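Local coordinates for pheromome Binding Protein (Epiphyas postvittana, PDB 6VQ5) that probably binds odorant molecules such as moth pheromones and carries them, at residues Lys14-Cys19 against Val53-Lys58; Tyr34-Glu39 against Lys116-Asn121. One frame throughout, in Å; residues are numbered along the deposited sequence.

Interactions 1 and 2 lie on opposite sides of the centre of this helical protein, their own centres about 18 Å apart, and show how the chemistry of a contact changes with its place. Their segments alternate along the chain. Interaction 1 joins helix 13-23 to helix 46-58 and is partly buried: a disulfide and apolar side chains, L16, C19 and M55 among them buried, make up its closer-packed part, with a salt bridge at the margin. Interaction 2 is a surface contact, with only Y36 of its touching residues buried; it joins the end of helix 28-37 to the end of helix 107-121, relying on one arginine, a helix-end carbonyl and aromatic rings. Helix 28-37 also supplies apolar neighbours to L16 of interaction 1.

Interaction 1 of 2, residues Lys14-Cys19 against Val53-Lys58; sequences KVLEEC and VCMSKK
C19 and C54 are joined through their sulfur atoms, and this disulfide fixes two helical segments that run at 128° to each other, their axes 9.1 Å apart at the closest. With SG of C19 anti to its own carbonyl carbon and SG of C54 anti to its backbone N, the two sulfurs are brought together, and the bridge between them turns through a chi3 of -88°. On the inner side of the bridge the packing is close and apolar. V15 directs CG1 at the root of M55, 3.4 Å from its CB, while the M55 side chain runs on so that SD lies 3.9 Å from CD1 of L16. Beyond this, L16 meets I30 and L33 of helix 28-37. The C19-C54 link pairs the first cysteine of the chain with the third, part of the interlocked three-disulfide pattern of insect odorant-binding proteins, in which helix 13-23 is tied to helix 46-58. Toward solvent the character changes. K58 sets CB 3.8 Å from CG2 of V15 and passes CD 3.7 Å from SG of C19, its methylenes lying beside the disulfide. A bend at its last torsion (chi4 -66°) then brings NZ to 3.1 Å from OE1 of E18, a salt bridge made from above the carboxylate plane. The same ammonium group is held more strongly by E22, one turn further along helix 13-23.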
loop_
_atom_site.group_PDB
_atom_site.type_symbol
_atom_site.label_atom_id
_atom_site.label_comp_id
_atom_site.label_asym_id
_atom_site.label_seq_id
_atom_site.Cartn_x
_atom_site.Cartn_y
_atom_site.Cartn_z
ATOM N N LYS A 14 12.254 6.055 -5.565
ATOM C CA LYS A 14 13.461 5.835 -4.721
ATOM C C LYS A 14 13.206 4.610 -3.840
ATOM O O LYS A 14 14.061 3.701 -3.784
ATOM C CB LYS A 14 13.784 7.050 -3.841
ATOM C CG LYS A 14 13.910 8.359 -4.605
ATOM C CD LYS A 14 14.724 9.435 -3.919
ATOM C CE LYS A 14 15.260 10.439 -4.914
ATOM N NZ LYS A 14 15.600 11.723 -4.260
ATOM N N VAL A 15 12.058 4.595 -3.178
ATOM C CA VAL A 15 11.727 3.572 -2.153
ATOM C C VAL A 15 11.439 2.243 -2.867
ATOM O O VAL A 15 11.910 1.203 -2.355
ATOM C CB VAL A 15 10.585 4.085 -1.259
ATOM C CG1 VAL A 15 9.710 2.979 -0.714
ATOM C CG2 VAL A 15 11.139 4.921 -0.128
ATOM N N LEU A 16 10.761 2.278 -4.019
ATOM C CA LEU A 16 10.519 1.076 -4.870
ATOM C C LEU A 16 11.858 0.477 -5.334
ATOM O O LEU A 16 12.038 -0.746 -5.184
ATOM C CB LEU A 16 9.636 1.438 -6.073
ATOM C CG LEU A 16 9.304 0.284 -7.023
ATOM C CD1 LEU A 16 8.846 -0.945 -6.253
ATOM C CD2 LEU A 16 8.239 0.668 -8.039
ATOM N N GLU A 17 12.744 1.306 -5.901
ATOM C CA GLU A 17 14.077 0.902 -6.422
ATOM C C GLU A 17 14.924 0.323 -5.293
ATOM O O GLU A 17 15.633 -0.672 -5.539
ATOM C CB GLU A 17 14.785 2.086 -7.072
ATOM C CG GLU A 17 14.281 2.408 -8.466
ATOM C CD GLU A 17 14.213 1.237 -9.430
ATOM O OE1 GLU A 17 15.253 0.695 -9.786
ATOM O OE2 GLU A 17 13.116 0.851 -9.805
ATOM N N GLU A 18 14.889 0.933 -4.110
ATOM C CA GLU A 18 15.662 0.426 -2.948
ATOM C C GLU A 18 15.141 -0.970 -2.627
ATOM O O GLU A 18 15.962 -1.901 -2.600
ATOM C CB GLU A 18 15.553 1.351 -1.735
ATOM C CG GLU A 18 16.417 2.587 -1.849
ATOM C CD GLU A 18 16.375 3.482 -0.626
ATOM O OE1 GLU A 18 15.541 3.244 0.263
ATOM O OE2 GLU A 18 17.222 4.393 -0.535
ATOM N N CYS A 19 13.826 -1.099 -2.448
ATOM C CA CYS A 19 13.160 -2.367 -2.070
ATOM C C CYS A 19 13.446 -3.441 -3.111
ATOM O O CYS A 19 13.599 -4.615 -2.710
ATOM C CB CYS A 19 11.671 -2.140 -1.873
ATOM S SG CYS A 19 11.376 -1.196 -0.358
ATOM N N VAL A 53 5.434 -4.010 2.225
ATOM C CA VAL A 53 5.986 -3.939 3.610
ATOM C C VAL A 53 7.273 -3.113 3.558
ATOM O O VAL A 53 7.353 -2.112 4.282
ATOM C CB VAL A 53 6.217 -5.339 4.207
ATOM C CG1 VAL A 53 7.010 -5.297 5.505
ATOM C CG2 VAL A 53 4.888 -6.043 4.409
ATOM N N CYS A 54 8.216 -3.513 2.703
ATOM C CA CYS A 54 9.532 -2.844 2.524
ATOM C C CYS A 54 9.329 -1.343 2.282
ATOM O O CYS A 54 10.004 -0.541 2.951
ATOM C CB CYS A 54 10.332 -3.444 1.376
ATOM S SG CYS A 54 11.878 -2.544 1.096
ATOM N N MET A 55 8.444 -0.985 1.354
ATOM C CA MET A 55 8.221 0.431 0.967
ATOM C C MET A 55 7.563 1.163 2.138
ATOM O O MET A 55 7.978 2.306 2.417
ATOM C CB MET A 55 7.362 0.560 -0.296
ATOM C CG MET A 55 8.055 0.096 -1.574
ATOM S SD MET A 55 6.886 0.024 -2.981
ATOM C CE MET A 55 6.469 1.761 -3.124
ATOM N N SER A 56 6.608 0.511 2.806
ATOM C CA SER A 56 5.830 1.074 3.945
ATOM C C SER A 56 6.784 1.455 5.090
ATOM O O SER A 56 6.710 2.597 5.575
ATOM C CB SER A 56 4.733 0.115 4.391
ATOM O OG SER A 56 3.731 -0.026 3.384
ATOM N N LYS A 57 7.693 0.553 5.458
ATOM C CA LYS A 57 8.737 0.788 6.489
ATOM C C LYS A 57 9.593 2.005 6.117
ATOM O O LYS A 57 9.760 2.895 6.970
ATOM C CB LYS A 57 9.606 -0.462 6.645
ATOM C CG LYS A 57 8.980 -1.543 7.511
ATOM C CD LYS A 57 9.638 -2.895 7.381
ATOM C CE LYS A 57 9.172 -3.860 8.451
ATOM N NZ LYS A 57 9.783 -5.200 8.287
ATOM N N LYS A 58 10.112 2.041 4.890
ATOM C CA LYS A 58 10.997 3.126 4.396
ATOM C C LYS A 58 10.254 4.463 4.368
ATOM O O LYS A 58 10.933 5.494 4.510
ATOM C CB LYS A 58 11.540 2.789 3.010
ATOM C CG LYS A 58 12.613 1.711 2.998
ATOM C CD LYS A 58 13.113 1.403 1.607
ATOM C CE LYS A 58 14.221 0.373 1.594
ATOM N NZ LYS A 58 15.438 0.875 2.256
#

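Interaction 2 of 2, residues Tyr34-Glu39 against Lys116-Asn121; sequences YNYWKE and KCFRTN
The backbones approach with W37 and R119 about 7.1 Å apart between their CA atoms, where the last turn of helix 28-37 faces the final turns of helix 107-121. R119 reaches across and grips a single atom, the carbonyl oxygen of W37, with two nitrogens side-on: NE and NH2 each lie 2.7 Å from W37 O, which sits close to the guanidinium plane. The NH2 bond comes in nearly along the C=O axis, whereas NE is tilted from the carbonyl plane. On the way the arginine passes over the indole of W37, with CD 3.6 Å from the centroid of the six-membered ring in a CH-pi contact and CZ 4.6 Å from that of the five-membered ring in a cation-pi contact; ring and guanidinium planes are 42° apart. The bend at chi2 (62°) sets CD over that face. The helix end itself is a Schellman motif, with E39 as the C-prime residue at positive phi: its N bonds back to Y36 O, and the N of D40 to N35 O. W37 O is not used by either of those bonds, and a carbonyl at a helix C-terminus would probably favour a cationic donor. An alanine in place of R119 takes CD and the guanidinium from over that indole face and would probably leave this oxygen without both donors. Beside the arginine stem, Y36 brings OH to 3.4 Å from CB of R119, and its hydroxyl bonds to A115 O. E39 extends to set OE2 3.1 Å from OG1 of T120, a possible hydrogen bond, although Y41 is the stronger partner of that hydroxyl. The indole of W37 also lies about 4 Å from a bound 2-(2-methoxyethoxy)ethanol, probably taken from the crystallisation liquor.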
loop_
_atom_site.group_PDB
_atom_site.type_symbol
_atom_site.label_atom_id
_atom_site.label_comp_id
_atom_site.label_asym_id
_atom_site.label_seq_id
_atom_site.Cartn_x
_atom_site.Cartn_y
_atom_site.Cartn_z
ATOM N N TYR A 34 1.432 -1.717 -11.198
ATOM C CA TYR A 34 0.542 -1.117 -12.226
ATOM C C TYR A 34 -0.795 -1.875 -12.245
ATOM O O TYR A 34 -1.873 -1.257 -12.229
ATOM C CB TYR A 34 1.216 -1.153 -13.597
ATOM C CG TYR A 34 0.363 -0.599 -14.704
ATOM C CD1 TYR A 34 0.213 0.768 -14.869
ATOM C CD2 TYR A 34 -0.324 -1.439 -15.563
ATOM C CE1 TYR A 34 -0.562 1.290 -15.892
ATOM C CE2 TYR A 34 -1.098 -0.934 -16.596
ATOM C CZ TYR A 34 -1.219 0.435 -16.760
ATOM O OH TYR A 34 -1.985 0.964 -17.757
ATOM N N ASN A 35 -0.727 -3.204 -12.246
ATOM C CA ASN A 35 -1.913 -4.098 -12.270
ATOM C C ASN A 35 -2.738 -3.888 -10.997
ATOM O O ASN A 35 -3.936 -3.607 -11.097
ATOM C CB ASN A 35 -1.480 -5.543 -12.502
ATOM C CG ASN A 35 -1.106 -5.774 -13.950
ATOM O OD1 ASN A 35 -1.460 -4.985 -14.823
ATOM N ND2 ASN A 35 -0.386 -6.839 -14.212
ATOM N N TYR A 36 -2.102 -3.998 -9.847
ATOM C CA TYR A 36 -2.666 -3.574 -8.543
ATOM C C TYR A 36 -3.443 -2.263 -8.708
ATOM O O TYR A 36 -4.581 -2.157 -8.232
ATOM C CB TYR A 36 -1.546 -3.345 -7.531
ATOM C CG TYR A 36 -1.999 -2.604 -6.301
ATOM C CD1 TYR A 36 -2.906 -3.176 -5.429
ATOM C CD2 TYR A 36 -1.530 -1.334 -6.009
ATOM C CE1 TYR A 36 -3.309 -2.516 -4.281
ATOM C CE2 TYR A 36 -1.927 -0.663 -4.861
ATOM C CZ TYR A 36 -2.828 -1.251 -3.999
ATOM O OH TYR A 36 -3.248 -0.601 -2.874
ATOM N N TRP A 37 -2.830 -1.252 -9.318
ATOM C CA TRP A 37 -3.440 0.094 -9.324
ATOM C C TRP A 37 -4.650 0.086 -10.266
ATOM O O TRP A 37 -5.628 0.843 -10.010
ATOM C CB TRP A 37 -2.443 1.205 -9.655
ATOM C CG TRP A 37 -3.015 2.486 -9.153
ATOM C CD1 TRP A 37 -3.617 3.464 -9.885
ATOM C CD2 TRP A 37 -3.236 2.827 -7.774
ATOM N NE1 TRP A 37 -4.145 4.416 -9.055
ATOM C CE2 TRP A 37 -3.923 4.056 -7.753
ATOM C CE3 TRP A 37 -2.893 2.235 -6.551
ATOM C CZ2 TRP A 37 -4.262 4.701 -6.563
ATOM C CZ3 TRP A 37 -3.220 2.877 -5.371
ATOM C CH2 TRP A 37 -3.897 4.096 -5.380
ATOM N N LYS A 38 -4.613 -0.741 -11.316
ATOM C CA LYS A 38 -5.754 -0.804 -12.252
ATOM C C LYS A 38 -6.761 -1.853 -11.770
ATOM O O LYS A 38 -7.721 -2.105 -12.479
ATOM C CB LYS A 38 -5.245 -0.897 -13.692
ATOM C CG LYS A 38 -5.033 -2.276 -14.251
ATOM C CD LYS A 38 -4.665 -2.226 -15.713
ATOM C CE LYS A 38 -4.169 -3.578 -16.161
ATOM N NZ LYS A 38 -3.887 -3.574 -17.601
ATOM N N GLU A 39 -6.546 -2.423 -10.592
ATOM C CA GLU A 39 -7.506 -3.286 -9.860
ATOM C C GLU A 39 -7.575 -4.687 -10.483
ATOM O O GLU A 39 -8.618 -5.343 -10.284
ATOM C CB GLU A 39 -8.870 -2.596 -9.805
ATOM C CG GLU A 39 -9.462 -2.564 -8.401
ATOM C CD GLU A 39 -10.794 -1.852 -8.269
ATOM O OE1 GLU A 39 -11.327 -1.416 -9.309
ATOM O OE2 GLU A 39 -11.305 -1.750 -7.139
ATOM N N LYS A 116 -5.000 -4.295 -1.222
ATOM C CA LYS A 116 -6.124 -4.610 -2.148
ATOM C C LYS A 116 -7.445 -4.071 -1.578
ATOM O O LYS A 116 -8.216 -3.453 -2.326
ATOM C CB LYS A 116 -6.224 -6.117 -2.357
ATOM C CG LYS A 116 -5.110 -6.712 -3.196
ATOM C CD LYS A 116 -5.479 -8.063 -3.753
ATOM C CE LYS A 116 -5.359 -9.184 -2.746
ATOM N NZ LYS A 116 -5.883 -10.434 -3.323
ATOM N N CYS A 117 -7.704 -4.334 -0.304
ATOM C CA CYS A 117 -8.854 -3.784 0.444
ATOM C C CYS A 117 -8.860 -2.260 0.293
ATOM O O CYS A 117 -9.901 -1.695 -0.078
ATOM C CB CYS A 117 -8.768 -4.204 1.903
ATOM S SG CYS A 117 -10.044 -3.440 2.931
ATOM N N PHE A 118 -7.721 -1.622 0.551
ATOM C CA PHE A 118 -7.538 -0.153 0.443
ATOM C C PHE A 118 -7.890 0.315 -0.976
ATOM O O PHE A 118 -8.805 1.127 -1.146
ATOM C CB PHE A 118 -6.106 0.243 0.808
ATOM C CG PHE A 118 -5.825 1.702 0.603
ATOM C CD1 PHE A 118 -6.350 2.643 1.471
ATOM C CD2 PHE A 118 -5.063 2.134 -0.476
ATOM C CE1 PHE A 118 -6.095 3.995 1.278
ATOM C CE2 PHE A 118 -4.824 3.485 -0.684
ATOM C CZ PHE A 118 -5.328 4.414 0.203
ATOM N N ARG A 119 -7.160 -0.181 -1.978
ATOM C CA ARG A 119 -7.298 0.273 -3.386
ATOM C C ARG A 119 -8.758 0.113 -3.823
ATOM O O ARG A 119 -9.275 1.033 -4.469
ATOM C CB ARG A 119 -6.348 -0.512 -4.288
ATOM C CG ARG A 119 -6.572 -0.290 -5.774
ATOM C CD ARG A 119 -6.350 1.153 -6.140
ATOM N NE ARG A 119 -6.668 1.401 -7.538
ATOM C CZ ARG A 119 -7.832 1.861 -7.998
ATOM N NH1 ARG A 119 -8.842 2.116 -7.183
ATOM N NH2 ARG A 119 -7.987 2.034 -9.295
ATOM N N THR A 120 -9.400 -0.996 -3.476
ATOM C CA THR A 120 -10.781 -1.299 -3.920
ATOM C C THR A 120 -11.776 -0.352 -3.223
ATOM O O THR A 120 -12.708 0.087 -3.917
ATOM C CB THR A 120 -11.095 -2.799 -3.788
ATOM O OG1 THR A 120 -10.377 -3.498 -4.806
ATOM C CG2 THR A 120 -12.564 -3.125 -3.936
ATOM N N ASN A 121 -11.588 -0.009 -1.943
ATOM C CA ASN A 121 -12.585 0.772 -1.153
ATOM C C ASN A 121 -12.376 2.292 -1.281
ATOM O O ASN A 121 -13.217 3.045 -0.743
ATOM C CB ASN A 121 -12.598 0.357 0.319
ATOM C CG ASN A 121 -13.311 -0.960 0.570
ATOM O OD1 ASN A 121 -13.942 -1.543 -0.313
ATOM N ND2 ASN A 121 -13.245 -1.438 1.800
#